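Local coordinates for flagella basal body P-ring formation protein FlgA (Salmonella typhimurium, PDB 3TEE) that takes part in assembling the P-ring of the bacterial flagellum in the periplasm, probably as a chaperone or modulator of that process, at residues V24-S29 / L66-Q71; L33-Q38 / A60-Y65; Q148-G153 / N193-L198. One frame throughout, in Å; residues are numbered along the deposited sequence.

From the N terminus, the chain runs through helix 2-14 into strand 21-26, whose end opens contact 1. The loop that follows opens contact 2. The chain then passes through strands 40-42 and 53-59 and returns on the long strand 62-79, whose start closes contact 2 and whose next residues close contact 1, so contact 2 is nested inside the loop of contact 1. The two touch through Leu26, Leu33, Pro34 and Leu66, and both reach the same antiparallel sheet. Contact 3 opens and closes later, on the opposite side of the chain's centre, its centre about 55 Å from that of contact 1; it joins strands 146-152 and 194-197 of another, mixed sheet.

Contact 1: residues V24-S29 / L66-Q71; sequences VTLRSS and LQVNVQ
Gln67 O is gripped by two consecutive backbone amides, Arg27 N at 2.7 Å and Ser28 N at 3.2 Å, both arriving from the same face of the carbonyl plane and tilted out of it. The pattern resembles a classic beta bulge, placed where strand 21-26 ends. The return bond is taken by a side chain: Gln67 N points almost straight at Ser28 OG (2.9 Å, 176° at the hydrogen). The first torsion of Ser28 (chi1 49°) sets OG between its backbone N and carbonyl carbon, turned to the incoming N-H. Before this point the pairing is regular and antiparallel. Thr25 and Asn69 exchange two backbone bonds, Thr25 N to Asn69 O at 2.9 Å and Asn69 N to Thr25 O at 2.8 Å. On one face Val24, Leu26, Val68 and Val70 pack together; Val24 CG2 lies alongside Val70 CG2, while Leu26 CD1 meets Val68 CG1 at 4.0 Å. Helix 2-14 covers part of this face, Phe11 touching both Val24 and Val70. The other face is polar. Arg27 lays its aliphatic part across strand 62-79, CD packing 3.9 Å from Asn69 CB. A water in the guanidinium plane accepts from Arg27 NH2 at 2.7 Å and donates to Val68 O. Asn69 turns its ND2 to Asn52 OD1 and also bonds a glycerol, probably from the crystallisation liquor. The Ser28 hydroxyl thus supplies the acceptor for Gln67 N, and the arginine keeps its charge on the polar face, joined to the strand by water, while Val24 and Val70, on the other face, meet helix 2-14.

Contact 2: residues L33-Q38 / A60-Y65; sequences LPSCEQ and ANEKRY
Ser35 meets the Glu62 carboxylate through two bonds at once. Its backbone N donates to Glu62 OE1 at 3.0 Å and its hydroxyl donates to Glu62 OE2 at 2.7 Å. Each oxygen is approached from the syn side, the amide 18° out of the carboxylate plane, so the carboxylate spans the serine amide and hydroxyl and its rotation is restrained. With chi1 at -53°, Ser35 OG sits beside its own backbone N, which brings the two donors to neighbouring oxygens. Glu62 OE1 has a second donor, Arg64 NE at 2.9 Å, two residues along the same strand. In this salt bridge NE comes from above the carboxylate plane, 55° out of it, whereas OE1 lies close to the plane of the guanidinium. The negative charge of Glu62 is thus shared between a positive side chain and the loop, an arrangement that would favour its ionised form. The glutamate and arginine project from one side of strand 62-79 at its start, where it forms an antiparallel hairpin with strand 53-59, and the loop between strands 21-26 and 40-42 runs past their side-chain ends. Its backbone rides on Arg64: Leu33 O stands over one face of the guanidinium, offset toward the rim and 3.6 Å from Arg64 CZ, close but without a hydrogen bond to NE. Arg64 bends at its second torsion, and its CG lies 3.7 Å from Pro34 N, against the proline. Pro34 CA comes to 3.4 Å from Glu62 OE1. Farther out, Pro34 packs on Ala57 and Cys59, and Leu33 and Pro34 both touch Ile3 of helix 2-14. The residue after Ser35, Cys36, is tied to Cys59 by a disulfide, fixing the loop covalently to strand 53-59.

Contact 3: residues Q148-G153 / N193-L198; sequences QVIANG and NILINL
Ile150 swings CG1 to the side away from its carbonyl carbon (chi1 -55°) and extends from there (chi2 167°), carrying CD1 to 3.5 Å from Asn193 ND2. The methyl rests against the asparagine amide. Ile196 is likewise drawn out straight beyond CG1 (chi2 174°) and sets CD1 3.6 Å from Val149 CG1, the two side chains meeting at an angle rather than lying alongside each other. Five backbone bonds join the two strands, which run parallel. Ile194 N gives to Gln148 O and Ile150 N to Ile194 O, both at 2.8 Å. Ile196 N then reaches Ile150 O at 2.9 Å, followed by Asn152 N to Ile196 O at 3.2 Å and a weak last bond from Leu198 N to Asn152 O. CA-H groups support some of the same carbonyls, Ala151 CA approaching Ile196 O closely. Strands 146-152 and 194-197 are the first and last of a mixed five-stranded sheet, so their parallel pairing joins its two ends, in contrast to the antiparallel neighbours between them. Val149, Ala151, Ile194 and Ile196 share one face. On it Val149 and Ile194 reach Val176 of strand 173-178, while Val149 and Ile196 meet Val184 of strand 183-188, so this is the side turned to those two strands. Ala151 CB packs on Ile196 CB and takes Leu198 CD2 at 3.7 Å. On the other face Leu195 CD2 approaches Ile150 CB at 3.8 Å, and Leu195 also touches Asp189. That aspartate accepts a hydrogen bond from Asn193 N, tying Asn193 to the turn that follows strand 183-188.

Contact 1: residues V24-S29 / L66-Q71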
# COMPACT_ATOMS: atom_id res chain seq x y z
N VAL A 24 10.31 -8.44 -23.83
CA VAL A 24 11.66 -8.28 -23.28
C VAL A 24 12.65 -7.93 -24.39
O VAL A 24 12.70 -8.60 -25.42
CB VAL A 24 12.09 -9.53 -22.45
CG1 VAL A 24 13.51 -9.35 -21.86
CG2 VAL A 24 11.09 -9.83 -21.33
N THR A 25 13.46 -6.91 -24.14
CA THR A 25 14.52 -6.50 -25.07
C THR A 25 15.85 -6.47 -24.34
O THR A 25 15.96 -5.82 -23.29
CB THR A 25 14.20 -5.10 -25.66
OG1 THR A 25 12.87 -5.13 -26.18
CG2 THR A 25 15.17 -4.72 -26.80
N LEU A 26 16.87 -7.14 -24.90
CA LEU A 26 18.21 -7.10 -24.29
C LEU A 26 18.91 -5.75 -24.57
O LEU A 26 18.95 -5.33 -25.72
CB LEU A 26 19.06 -8.27 -24.81
CG LEU A 26 20.43 -8.43 -24.16
CD1 LEU A 26 20.32 -9.18 -22.81
CD2 LEU A 26 21.39 -9.11 -25.11
N ARG A 27 19.40 -5.06 -23.53
CA ARG A 27 20.08 -3.75 -23.66
C ARG A 27 21.60 -3.89 -23.54
O ARG A 27 22.34 -2.99 -23.96
CB ARG A 27 19.58 -2.74 -22.62
CG ARG A 27 18.07 -2.51 -22.62
CD ARG A 27 17.67 -1.22 -21.92
NE ARG A 27 18.20 -1.09 -20.56
CZ ARG A 27 18.94 -0.06 -20.15
NH1 ARG A 27 19.26 0.92 -20.98
NH2 ARG A 27 19.38 -0.02 -18.90
N SER A 28 22.08 -4.98 -22.92
CA SER A 28 23.53 -5.19 -22.77
C SER A 28 24.10 -5.94 -23.99
O SER A 28 23.35 -6.48 -24.80
CB SER A 28 23.85 -5.90 -21.45
OG SER A 28 23.03 -7.03 -21.26
N SER A 29 25.43 -5.90 -24.14
CA SER A 29 26.15 -6.52 -25.25
C SER A 29 25.87 -8.03 -25.35
O SER A 29 25.95 -8.72 -24.34
CB SER A 29 27.65 -6.25 -25.12
OG SER A 29 28.42 -7.13 -25.92
N LEU A 66 22.90 -9.09 -16.96
CA LEU A 66 22.23 -8.67 -18.18
C LEU A 66 21.40 -7.43 -17.93
O LEU A 66 20.82 -7.28 -16.86
CB LEU A 66 21.35 -9.79 -18.78
CG LEU A 66 21.98 -11.19 -18.93
CD1 LEU A 66 20.96 -12.16 -19.49
CD2 LEU A 66 23.25 -11.18 -19.83
N GLN A 67 21.36 -6.53 -18.91
CA GLN A 67 20.51 -5.35 -18.80
C GLN A 67 19.41 -5.57 -19.80
O GLN A 67 19.67 -5.87 -20.97
CB GLN A 67 21.27 -4.05 -19.12
CG GLN A 67 22.38 -3.70 -18.12
CD GLN A 67 23.04 -2.41 -18.54
OE1 GLN A 67 23.63 -2.30 -19.62
NE2 GLN A 67 22.88 -1.39 -17.72
N VAL A 68 18.16 -5.54 -19.33
CA VAL A 68 17.02 -5.78 -20.21
C VAL A 68 15.99 -4.67 -20.01
O VAL A 68 15.92 -4.06 -18.95
CB VAL A 68 16.34 -7.19 -20.03
CG1 VAL A 68 17.32 -8.34 -20.25
CG2 VAL A 68 15.65 -7.31 -18.68
N ASN A 69 15.18 -4.46 -21.01
CA ASN A 69 14.03 -3.57 -20.92
C ASN A 69 12.80 -4.50 -20.98
O ASN A 69 12.68 -5.33 -21.88
CB ASN A 69 14.00 -2.54 -22.05
CG ASN A 69 12.74 -1.70 -21.97
OD1 ASN A 69 11.75 -1.96 -22.65
ND2 ASN A 69 12.68 -0.79 -21.01
N VAL A 70 11.92 -4.36 -20.01
CA VAL A 70 10.71 -5.19 -19.95
C VAL A 70 9.48 -4.29 -20.11
O VAL A 70 9.17 -3.49 -19.24
CB VAL A 70 10.64 -6.02 -18.65
CG1 VAL A 70 9.37 -6.87 -18.58
CG2 VAL A 70 11.90 -6.87 -18.47
N GLN A 71 8.79 -4.44 -21.23
CA GLN A 71 7.52 -3.72 -21.46
C GLN A 71 6.42 -4.61 -20.90
O GLN A 71 6.31 -5.77 -21.30
CB GLN A 71 7.30 -3.48 -22.95
CG GLN A 71 8.38 -2.64 -23.63
CD GLN A 71 8.07 -2.33 -25.08
OE1 GLN A 71 7.22 -2.96 -25.72
NE2 GLN A 71 8.71 -1.31 -25.61
O HOH W 1 11.18 -4.46 -24.34
O HOH W 2 18.42 -2.43 -18.09

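Contact 2: residues L33-Q38 / A60-Y65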
# COMPACT_ATOMS: atom_id res chain seq x y z
N LEU A 33 26.34 -12.61 -22.89
CA LEU A 33 25.20 -13.50 -22.71
C LEU A 33 25.66 -14.83 -22.11
O LEU A 33 26.79 -15.26 -22.39
CB LEU A 33 24.46 -13.78 -24.04
CG LEU A 33 23.57 -12.66 -24.60
CD1 LEU A 33 23.06 -13.05 -25.99
CD2 LEU A 33 22.38 -12.36 -23.67
N PRO A 34 24.82 -15.51 -21.31
CA PRO A 34 25.23 -16.83 -20.76
C PRO A 34 25.49 -17.85 -21.88
O PRO A 34 24.83 -17.80 -22.92
CB PRO A 34 24.04 -17.24 -19.90
CG PRO A 34 22.91 -16.45 -20.40
CD PRO A 34 23.46 -15.15 -20.84
N SER A 35 26.48 -18.74 -21.69
CA SER A 35 26.85 -19.75 -22.69
C SER A 35 26.02 -21.02 -22.58
O SER A 35 25.92 -21.76 -23.55
CB SER A 35 28.32 -20.14 -22.54
OG SER A 35 29.16 -18.99 -22.56
N CYS A 36 25.52 -21.34 -21.36
CA CYS A 36 24.80 -22.59 -21.19
C CYS A 36 23.41 -22.58 -21.82
O CYS A 36 22.87 -21.52 -22.15
CB CYS A 36 24.76 -23.00 -19.72
SG CYS A 36 23.77 -21.90 -18.68
N GLU A 37 22.84 -23.78 -21.97
CA GLU A 37 21.53 -24.02 -22.59
C GLU A 37 20.39 -23.47 -21.72
O GLU A 37 19.43 -22.90 -22.25
CB GLU A 37 21.36 -25.54 -22.74
CG GLU A 37 20.29 -26.00 -23.70
CD GLU A 37 20.28 -27.51 -23.85
OE1 GLU A 37 21.33 -28.08 -24.21
OE2 GLU A 37 19.22 -28.12 -23.59
N GLN A 38 20.47 -23.68 -20.38
CA GLN A 38 19.42 -23.29 -19.47
C GLN A 38 20.00 -22.43 -18.32
O GLN A 38 20.18 -22.93 -17.22
CB GLN A 38 18.71 -24.57 -18.94
CG GLN A 38 17.37 -24.28 -18.23
CD GLN A 38 16.87 -25.45 -17.40
OE1 GLN A 38 17.39 -26.57 -17.46
NE2 GLN A 38 15.92 -25.18 -16.53
N ALA A 60 27.37 -22.76 -15.28
CA ALA A 60 28.57 -23.28 -14.65
C ALA A 60 29.71 -22.28 -15.03
O ALA A 60 29.82 -21.90 -16.20
CB ALA A 60 28.88 -24.66 -15.22
N ASN A 61 30.49 -21.80 -14.06
CA ASN A 61 31.58 -20.82 -14.30
C ASN A 61 31.19 -19.46 -14.88
O ASN A 61 32.07 -18.76 -15.39
CB ASN A 61 32.77 -21.43 -15.12
CG ASN A 61 33.08 -22.85 -14.76
OD1 ASN A 61 33.40 -23.16 -13.62
ND2 ASN A 61 32.88 -23.73 -15.72
N GLU A 62 29.89 -19.07 -14.80
CA GLU A 62 29.50 -17.73 -15.25
C GLU A 62 28.46 -17.13 -14.37
O GLU A 62 27.51 -17.80 -13.99
CB GLU A 62 28.93 -17.72 -16.69
CG GLU A 62 29.88 -18.20 -17.78
CD GLU A 62 29.24 -18.39 -19.13
OE1 GLU A 62 28.21 -17.73 -19.42
OE2 GLU A 62 29.78 -19.18 -19.93
N LYS A 63 28.55 -15.82 -14.15
CA LYS A 63 27.53 -15.04 -13.47
C LYS A 63 27.39 -13.76 -14.30
O LYS A 63 28.11 -12.79 -14.07
CB LYS A 63 27.90 -14.77 -12.00
CG LYS A 63 26.84 -13.94 -11.29
CD LYS A 63 27.30 -13.54 -9.89
CE LYS A 63 26.19 -12.87 -9.13
NZ LYS A 63 26.69 -12.28 -7.87
N ARG A 64 26.52 -13.79 -15.31
CA ARG A 64 26.35 -12.64 -16.21
C ARG A 64 25.40 -11.64 -15.61
O ARG A 64 24.41 -12.05 -14.99
CB ARG A 64 25.77 -13.08 -17.57
CG ARG A 64 26.55 -14.22 -18.26
CD ARG A 64 28.00 -13.87 -18.58
NE ARG A 64 28.59 -14.87 -19.45
CZ ARG A 64 29.63 -14.65 -20.25
NH1 ARG A 64 30.22 -13.46 -20.27
NH2 ARG A 64 30.08 -15.61 -21.04
N TYR A 65 25.67 -10.34 -15.84
CA TYR A 65 24.78 -9.25 -15.42
C TYR A 65 24.16 -8.73 -16.70
O TYR A 65 24.83 -8.05 -17.49
CB TYR A 65 25.53 -8.11 -14.71
CG TYR A 65 26.20 -8.44 -13.39
CD1 TYR A 65 25.66 -9.39 -12.52
CD2 TYR A 65 27.31 -7.71 -12.95
CE1 TYR A 65 26.26 -9.66 -11.29
CE2 TYR A 65 27.89 -7.95 -11.71
CZ TYR A 65 27.37 -8.94 -10.88
OH TYR A 65 27.96 -9.19 -9.67

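Contact 3: residues Q148-G153 / N193-L198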
# COMPACT_ATOMS: atom_id res chain seq x y z
N GLN A 148 -15.74 6.25 22.17
CA GLN A 148 -15.73 5.37 23.33
C GLN A 148 -14.31 4.90 23.56
O GLN A 148 -13.64 4.44 22.63
CB GLN A 148 -16.68 4.16 23.12
CG GLN A 148 -18.16 4.47 23.33
CD GLN A 148 -18.57 4.49 24.79
OE1 GLN A 148 -19.12 5.47 25.29
NE2 GLN A 148 -18.36 3.38 25.50
N VAL A 149 -13.83 5.08 24.79
CA VAL A 149 -12.51 4.63 25.20
C VAL A 149 -12.72 3.32 25.96
O VAL A 149 -13.52 3.26 26.90
CB VAL A 149 -11.77 5.69 26.06
CG1 VAL A 149 -10.46 5.13 26.61
CG2 VAL A 149 -11.51 6.96 25.26
N ILE A 150 -12.02 2.27 25.54
CA ILE A 150 -12.10 0.94 26.12
C ILE A 150 -10.71 0.53 26.57
O ILE A 150 -9.82 0.31 25.75
CB ILE A 150 -12.73 -0.09 25.13
CG1 ILE A 150 -14.13 0.38 24.63
CG2 ILE A 150 -12.79 -1.50 25.74
CD1 ILE A 150 -14.72 -0.39 23.43
N ALA A 151 -10.53 0.41 27.89
CA ALA A 151 -9.27 -0.03 28.48
C ALA A 151 -9.47 -1.39 29.16
O ALA A 151 -10.46 -1.57 29.86
CB ALA A 151 -8.76 1.00 29.46
N ASN A 152 -8.56 -2.34 28.89
CA ASN A 152 -8.62 -3.71 29.43
C ASN A 152 -7.24 -4.25 29.81
O ASN A 152 -6.25 -3.96 29.14
CB ASN A 152 -9.30 -4.65 28.44
CG ASN A 152 -10.79 -4.78 28.64
OD1 ASN A 152 -11.58 -3.93 28.21
ND2 ASN A 152 -11.21 -5.86 29.30
N GLY A 153 -7.20 -5.04 30.90
CA GLY A 153 -5.98 -5.66 31.41
C GLY A 153 -5.90 -5.77 32.92
O GLY A 153 -6.27 -4.84 33.63
N ASN A 193 -13.89 2.80 18.14
CA ASN A 193 -13.56 2.85 19.57
C ASN A 193 -12.07 3.10 19.71
O ASN A 193 -11.29 2.76 18.82
CB ASN A 193 -13.92 1.53 20.27
CG ASN A 193 -15.37 1.11 20.20
OD1 ASN A 193 -16.30 1.92 20.33
ND2 ASN A 193 -15.58 -0.19 20.07
N ILE A 194 -11.66 3.65 20.86
CA ILE A 194 -10.27 3.92 21.18
C ILE A 194 -9.85 2.87 22.20
O ILE A 194 -10.39 2.85 23.31
CB ILE A 194 -10.14 5.37 21.71
CG1 ILE A 194 -10.77 6.43 20.76
CG2 ILE A 194 -8.71 5.69 22.19
CD1 ILE A 194 -10.43 6.42 19.33
N LEU A 195 -8.90 2.00 21.82
CA LEU A 195 -8.45 0.92 22.70
C LEU A 195 -7.16 1.22 23.42
O LEU A 195 -6.18 1.65 22.81
CB LEU A 195 -8.36 -0.43 21.94
CG LEU A 195 -9.57 -0.87 21.09
CD1 LEU A 195 -9.26 -2.17 20.34
CD2 LEU A 195 -10.84 -1.03 21.94
N ILE A 196 -7.16 0.96 24.74
CA ILE A 196 -6.01 1.12 25.62
C ILE A 196 -5.76 -0.24 26.29
O ILE A 196 -6.69 -0.84 26.82
CB ILE A 196 -6.22 2.24 26.69
CG1 ILE A 196 -6.50 3.61 26.03
CG2 ILE A 196 -5.04 2.32 27.67
CD1 ILE A 196 -6.86 4.75 26.99
N ASN A 197 -4.50 -0.70 26.27
CA ASN A 197 -4.07 -1.95 26.91
C ASN A 197 -3.11 -1.61 28.05
O ASN A 197 -2.06 -1.01 27.80
CB ASN A 197 -3.42 -2.88 25.89
CG ASN A 197 -4.40 -3.50 24.93
OD1 ASN A 197 -5.23 -4.34 25.29
ND2 ASN A 197 -4.30 -3.12 23.66
N LEU A 198 -3.47 -1.96 29.30
CA LEU A 198 -2.65 -1.70 30.49
C LEU A 198 -1.69 -2.85 30.76
O LEU A 198 -0.56 -2.83 30.27
CB LEU A 198 -3.51 -1.41 31.74
CG LEU A 198 -4.41 -0.15 31.78
CD1 LEU A 198 -3.77 1.07 31.12
CD2 LEU A 198 -5.81 -0.43 31.26